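Local coordinates for protein putative ABC transporter subunit, substrate-binding component (PDB 4EVR) that probably captures benzoate-like aromatic acids as the substrate-binding component of an ABC transporter, and binds benzoic acid, at residues Lys153-Thr158 against Ala200-Leu205; Asp208-Phe213 against Leu231-Trp236. All coordinates share one frame; numbering follows the deposited sequence.

Contact 1 (Lys153-Thr158 against Ala200-Leu205)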
loop_
_atom_site.group_PDB
_atom_site.type_symbol
_atom_site.label_atom_id
_atom_site.label_comp_id
_atom_site.label_asym_id
_atom_site.label_seq_id
_atom_site.Cartn_x
_atom_site.Cartn_y
_atom_site.Cartn_z
ATOM N N LYS A 153 -7.988 -6.991 -24.499
ATOM C CA LYS A 153 -6.950 -6.235 -25.203
ATOM C C LYS A 153 -6.540 -4.982 -24.427
ATOM O O LYS A 153 -7.195 -3.942 -24.540
ATOM C CB LYS A 153 -7.484 -5.871 -26.595
ATOM C CG LYS A 153 -6.482 -5.191 -27.515
ATOM C CD LYS A 153 -7.163 -4.670 -28.762
ATOM C CE LYS A 153 -6.178 -3.979 -29.676
ATOM N NZ LYS A 153 -6.833 -3.325 -30.845
ATOM N N ALA A 154 -5.450 -5.069 -23.658
ATOM C CA ALA A 154 -5.064 -3.974 -22.766
ATOM C C ALA A 154 -3.841 -3.232 -23.175
ATOM O O ALA A 154 -2.969 -3.763 -23.810
ATOM C CB ALA A 154 -4.824 -4.523 -21.384
ATOM N N VAL A 155 -3.773 -1.960 -22.746
ATOM C CA VAL A 155 -2.597 -1.121 -22.738
ATOM C C VAL A 155 -2.331 -0.857 -21.274
ATOM O O VAL A 155 -3.283 -0.547 -20.577
ATOM C CB VAL A 155 -2.788 0.204 -23.544
ATOM C CG1 VAL A 155 -1.750 1.256 -23.167
ATOM C CG2 VAL A 155 -2.762 -0.071 -25.029
ATOM N N THR A 156 -1.086 -1.011 -20.788
ATOM C CA THR A 156 -0.750 -0.652 -19.386
ATOM C C THR A 156 -0.046 0.710 -19.373
ATOM O O THR A 156 0.591 1.119 -20.375
ATOM C CB THR A 156 0.081 -1.724 -18.688
ATOM O OG1 THR A 156 1.424 -1.683 -19.166
ATOM C CG2 THR A 156 -0.513 -3.130 -18.883
ATOM N N VAL A 157 -0.229 1.463 -18.301
ATOM C CA VAL A 157 0.414 2.765 -18.161
ATOM C C VAL A 157 0.864 2.893 -16.697
ATOM O O VAL A 157 0.044 2.760 -15.803
ATOM C CB VAL A 157 -0.425 3.996 -18.555
ATOM C CG1 VAL A 157 0.484 5.263 -18.622
ATOM C CG2 VAL A 157 -1.104 3.788 -19.859
ATOM N N THR A 158 2.126 3.200 -16.445
ATOM C CA THR A 158 2.578 3.393 -15.061
ATOM C C THR A 158 3.906 4.133 -15.042
ATOM O O THR A 158 4.427 4.476 -16.079
ATOM C CB THR A 158 2.700 2.021 -14.332
ATOM O OG1 THR A 158 2.884 2.213 -12.939
ATOM C CG2 THR A 158 3.786 1.180 -14.855
ATOM N N ALA A 200 -2.494 9.958 -26.242
ATOM C CA ALA A 200 -2.562 9.910 -27.717
ATOM C C ALA A 200 -2.225 8.490 -28.210
ATOM O O ALA A 200 -2.834 7.981 -29.147
ATOM C CB ALA A 200 -1.578 10.911 -28.326
ATOM N N GLU A 201 -1.270 7.821 -27.550
ATOM C CA GLU A 201 -0.817 6.477 -27.945
ATOM C C GLU A 201 -1.904 5.477 -27.615
ATOM O O GLU A 201 -2.253 4.673 -28.455
ATOM C CB GLU A 201 0.495 6.158 -27.208
ATOM C CG GLU A 201 1.227 4.930 -27.707
ATOM C CD GLU A 201 2.498 4.582 -26.953
ATOM O OE1 GLU A 201 3.026 5.451 -26.225
ATOM O OE2 GLU A 201 2.969 3.431 -27.089
ATOM N N ILE A 202 -2.523 5.583 -26.409
ATOM C CA ILE A 202 -3.661 4.711 -26.043
ATOM C C ILE A 202 -4.731 4.796 -27.149
ATOM O O ILE A 202 -5.145 3.768 -27.652
ATOM C CB ILE A 202 -4.268 5.052 -24.649
ATOM C CG1 ILE A 202 -3.373 4.544 -23.504
ATOM C CG2 ILE A 202 -5.649 4.428 -24.477
ATOM C CD1 ILE A 202 -3.555 5.244 -22.176
ATOM N N ALA A 203 -5.170 6.024 -27.507
ATOM C CA ALA A 203 -6.197 6.293 -28.526
ATOM C C ALA A 203 -5.868 5.659 -29.834
ATOM O O ALA A 203 -6.771 5.262 -30.553
ATOM C CB ALA A 203 -6.344 7.790 -28.745
ATOM N N SER A 204 -4.585 5.723 -30.224
ATOM C CA SER A 204 -4.109 5.135 -31.473
ATOM C C SER A 204 -4.109 3.617 -31.418
ATOM O O SER A 204 -4.208 3.018 -32.453
ATOM C CB SER A 204 -2.692 5.625 -31.787
ATOM O OG SER A 204 -2.621 7.045 -31.747
ATOM N N LEU A 205 -3.880 2.996 -30.263
ATOM C CA LEU A 205 -3.771 1.537 -30.163
ATOM C C LEU A 205 -5.127 0.876 -29.986
ATOM O O LEU A 205 -5.213 -0.336 -30.106
ATOM C CB LEU A 205 -2.824 1.141 -29.039
ATOM C CG LEU A 205 -1.362 1.616 -29.218
ATOM C CD1 LEU A 205 -0.576 1.478 -27.968
ATOM C CD2 LEU A 205 -0.671 0.814 -30.316
#
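Lys153 reaches the flat peptide carbonyl of Leu205 with its tip, NZ lying 3.5 Å from Leu205 O in a weak hydrogen bond. The lysine chain is extended from CG onward, and NZ is shared between that carbonyl and the one of Lys206, just past the end of the helix. Within the helix, the carbonyl plane of Ala200 is used from both faces: Ser204 N comes to one, Ser204 OG to the opposite one, at 2.8 Å from Ala200 O. Beyond Lys153 the contact with the strand is apolar. Residues 153-158 run almost antiparallel to the helix, at 170°, the axes of the two short segments coming within 9.7 Å. In this Rossmann-like lobe of a periplasmic binding protein, helix 196-205 is the link of a beta-alpha-beta crossover from strand 181-188 to strand 209-213, and it lies against the strand between them. Val155 straddles the helix side chains: CG1, anti to the backbone N (chi1 162°), meets Ile202 CG1 at 3.7 Å, while CG2, set beside the N, faces Leu205 CD1 at 4.0 Å, the two side chains roughly perpendicular. Farther along, Val157 CG2 touches Ile202 CD1 at 3.7 Å.

Contact 2 (Asp208-Phe213 against Leu231-Trp236). With BEZ (benzoic acid), chain B.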
loop_
_atom_site.group_PDB
_atom_site.type_symbol
_atom_site.label_atom_id
_atom_site.label_comp_id
_atom_site.label_asym_id
_atom_site.label_seq_id
_atom_site.Cartn_x
_atom_site.Cartn_y
_atom_site.Cartn_z
ATOM N N ASP A 208 -9.374 -2.382 -25.498
ATOM C CA ASP A 208 -10.713 -2.380 -24.904
ATOM C C ASP A 208 -10.638 -1.966 -23.416
ATOM O O ASP A 208 -11.668 -1.891 -22.765
ATOM C CB ASP A 208 -11.460 -3.719 -25.075
ATOM C CG ASP A 208 -10.847 -4.977 -24.491
ATOM O OD1 ASP A 208 -9.898 -4.870 -23.697
ATOM O OD2 ASP A 208 -11.375 -6.072 -24.758
ATOM N N CYS A 209 -9.416 -1.783 -22.878
ATOM C CA CYS A 209 -9.201 -1.341 -21.495
ATOM C C CYS A 209 -7.818 -0.822 -21.314
ATOM O O CYS A 209 -6.930 -1.170 -22.068
ATOM C CB CYS A 209 -9.465 -2.474 -20.494
ATOM S SG CYS A 209 -8.389 -3.918 -20.728
ATOM N N VAL A 210 -7.649 0.007 -20.280
ATOM C CA VAL A 210 -6.390 0.532 -19.799
ATOM C C VAL A 210 -6.228 0.119 -18.326
ATOM O O VAL A 210 -7.175 0.248 -17.545
ATOM C CB VAL A 210 -6.307 2.078 -19.948
ATOM C CG1 VAL A 210 -5.100 2.618 -19.206
ATOM C CG2 VAL A 210 -6.253 2.454 -21.418
ATOM N N TYR A 211 -5.055 -0.408 -17.988
ATOM C CA TYR A 211 -4.631 -0.761 -16.628
ATOM C C TYR A 211 -3.583 0.220 -16.282
ATOM O O TYR A 211 -2.567 0.242 -16.964
ATOM C CB TYR A 211 -4.090 -2.171 -16.615
ATOM C CG TYR A 211 -3.497 -2.609 -15.317
ATOM C CD1 TYR A 211 -4.292 -3.140 -14.314
ATOM C CD2 TYR A 211 -2.133 -2.512 -15.089
ATOM C CE1 TYR A 211 -3.737 -3.588 -13.112
ATOM C CE2 TYR A 211 -1.566 -2.936 -13.884
ATOM C CZ TYR A 211 -2.369 -3.509 -12.912
ATOM O OH TYR A 211 -1.817 -4.019 -11.754
ATOM N N ALA A 212 -3.806 1.050 -15.263
ATOM C CA ALA A 212 -2.885 2.063 -14.857
ATOM C C ALA A 212 -2.528 1.911 -13.393
ATOM O O ALA A 212 -3.416 1.671 -12.579
ATOM C CB ALA A 212 -3.478 3.449 -15.039
ATOM N N PHE A 213 -1.253 2.042 -13.069
ATOM C CA PHE A 213 -0.844 2.230 -11.700
ATOM C C PHE A 213 -0.239 3.633 -11.577
ATOM O O PHE A 213 0.848 3.959 -12.138
ATOM C CB PHE A 213 0.118 1.154 -11.171
ATOM C CG PHE A 213 0.744 1.567 -9.834
ATOM C CD1 PHE A 213 -0.056 1.879 -8.747
ATOM C CD2 PHE A 213 2.109 1.911 -9.749
ATOM C CE1 PHE A 213 0.508 2.351 -7.549
ATOM C CE2 PHE A 213 2.638 2.444 -8.588
ATOM C CZ PHE A 213 1.838 2.731 -7.521
ATOM N N LEU A 231 -11.686 9.242 -24.304
ATOM C CA LEU A 231 -11.197 8.053 -25.011
ATOM C C LEU A 231 -12.282 7.007 -25.330
ATOM O O LEU A 231 -12.082 6.209 -26.240
ATOM C CB LEU A 231 -10.080 7.355 -24.203
ATOM C CG LEU A 231 -8.763 8.141 -24.071
ATOM C CD1 LEU A 231 -7.933 7.559 -22.988
ATOM C CD2 LEU A 231 -7.984 8.201 -25.414
ATOM N N GLY A 232 -13.339 6.941 -24.535
ATOM C CA GLY A 232 -14.359 5.916 -24.703
ATOM C C GLY A 232 -13.810 4.547 -24.344
ATOM O O GLY A 232 -14.311 3.542 -24.817
ATOM N N ILE A 233 -12.779 4.499 -23.518
ATOM C CA ILE A 233 -12.095 3.254 -23.146
ATOM C C ILE A 233 -12.181 3.134 -21.636
ATOM O O ILE A 233 -11.729 4.063 -20.960
ATOM C CB ILE A 233 -10.606 3.229 -23.645
ATOM C CG1 ILE A 233 -10.474 3.204 -25.205
ATOM C CG2 ILE A 233 -9.907 2.016 -23.050
ATOM C CD1 ILE A 233 -9.123 3.647 -25.849
ATOM N N PRO A 234 -12.619 1.992 -21.063
ATOM C CA PRO A 234 -12.681 1.897 -19.585
ATOM C C PRO A 234 -11.308 1.831 -18.908
ATOM O O PRO A 234 -10.359 1.151 -19.350
ATOM C CB PRO A 234 -13.471 0.608 -19.338
ATOM C CG PRO A 234 -13.352 -0.165 -20.606
ATOM C CD PRO A 234 -13.235 0.810 -21.698
ATOM N N LEU A 235 -11.199 2.558 -17.802
ATOM C CA LEU A 235 -9.983 2.634 -17.010
ATOM C C LEU A 235 -10.099 1.725 -15.796
ATOM O O LEU A 235 -11.109 1.777 -15.060
ATOM C CB LEU A 235 -9.733 4.078 -16.565
ATOM C CG LEU A 235 -8.519 4.349 -15.709
ATOM C CD1 LEU A 235 -7.220 3.906 -16.417
ATOM C CD2 LEU A 235 -8.454 5.801 -15.397
ATOM N N TRP A 236 -9.076 0.908 -15.603
ATOM C CA TRP A 236 -8.923 -0.016 -14.495
ATOM C C TRP A 236 -7.592 0.169 -13.806
ATOM O O TRP A 236 -6.627 0.673 -14.400
ATOM C CB TRP A 236 -8.957 -1.455 -15.007
ATOM C CG TRP A 236 -10.339 -1.975 -15.342
ATOM C CD1 TRP A 236 -11.062 -1.716 -16.459
ATOM C CD2 TRP A 236 -11.060 -2.984 -14.620
ATOM N NE1 TRP A 236 -12.235 -2.452 -16.449
ATOM C CE2 TRP A 236 -12.216 -3.292 -15.371
ATOM C CE3 TRP A 236 -10.819 -3.683 -13.417
ATOM C CZ2 TRP A 236 -13.139 -4.240 -14.952
ATOM C CZ3 TRP A 236 -11.711 -4.657 -13.036
ATOM C CH2 TRP A 236 -12.854 -4.927 -13.797
HETATM C C BEZ B . 4.979 1.327 -4.067
HETATM O O1 BEZ B . 5.203 0.191 -3.553
HETATM O O2 BEZ B . 5.880 2.049 -4.578
HETATM C C1 BEZ B . 3.620 1.943 -3.981
HETATM C C2 BEZ B . 3.477 3.340 -3.996
HETATM C C3 BEZ B . 2.211 3.914 -3.906
HETATM C C4 BEZ B . 1.114 3.041 -3.859
HETATM C C5 BEZ B . 1.272 1.645 -3.849
HETATM C C6 BEZ B . 2.517 1.080 -3.885
#
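CG1 of Val210 (chi1 169°) and CG of Leu235 (chi1 179°) both lie anti to their backbone N, and this brings Val210 CG1 to within 3.7 Å of Leu235 CD1. The two residues sit on the same face of two parallel strands, the ends of the beta-alpha-beta unit in which helix 217-228 links strand 209-213 to strand 235-238. That helix covers this face, with Tyr226 against both residues and Phe222 against Ala212, whose CB rests on the same leucine methyl. Val210 CG2 turns the other way, toward Ile233 CG2. On the opposite face, Tyr211 and Trp236 pair in register, and Met146 of helix 135-148 packs on both.

Before the strands pair, Pro234 sets CG 3.2 Å from Asp208 O, with CD close behind; the Asp208 carboxylate itself is taken by the backbone N-H groups of Lys152 and Lys153. At the far end of the strand, the CE1-CZ edge of Phe213 stands against the face of the bound benzoic acid ring, the planes about 70° apart and CZ 3.7 Å from C4. The ligand's carboxylate end is held elsewhere, by Ser92, Tyr161 and Gly115. With an alanine at Phe213, the benzoate ring would probably lose this edge-to-face contact around C3 to C5 and be less firmly fixed in its pocket.

Three backbone bonds stitch the strands together: Val210 N to Pro234 O at 3.1 Å, Trp236 N to Val210 O at 2.8 Å, and Ala212 N to Trp236 O at 3.0 Å.

Overall arrangement
Well into the chain from the N terminus, after helix 135-148, comes strand 153-159; the chain then passes through helix 162-177 and strand 181-188, and returns in helix 196-205 to close contact 1. Only then does contact 2 open: strand 209-213 follows that helix directly, and the chain goes through helix 217-228 before residues 231-236 come back beside it. The two loops are thus in series, neither enclosing nor crossing the other. They meet in one sheet, where strand 209-213 is the neighbour of strand 153-159: Lys153 O and Asp208 N lie 2.8 Å apart at one end, Thr158 OG1 and Phe213 O at the other. Together they tie helix 196-205 to three adjacent parallel strands, of which 209-213 runs on to the ligand at Phe213.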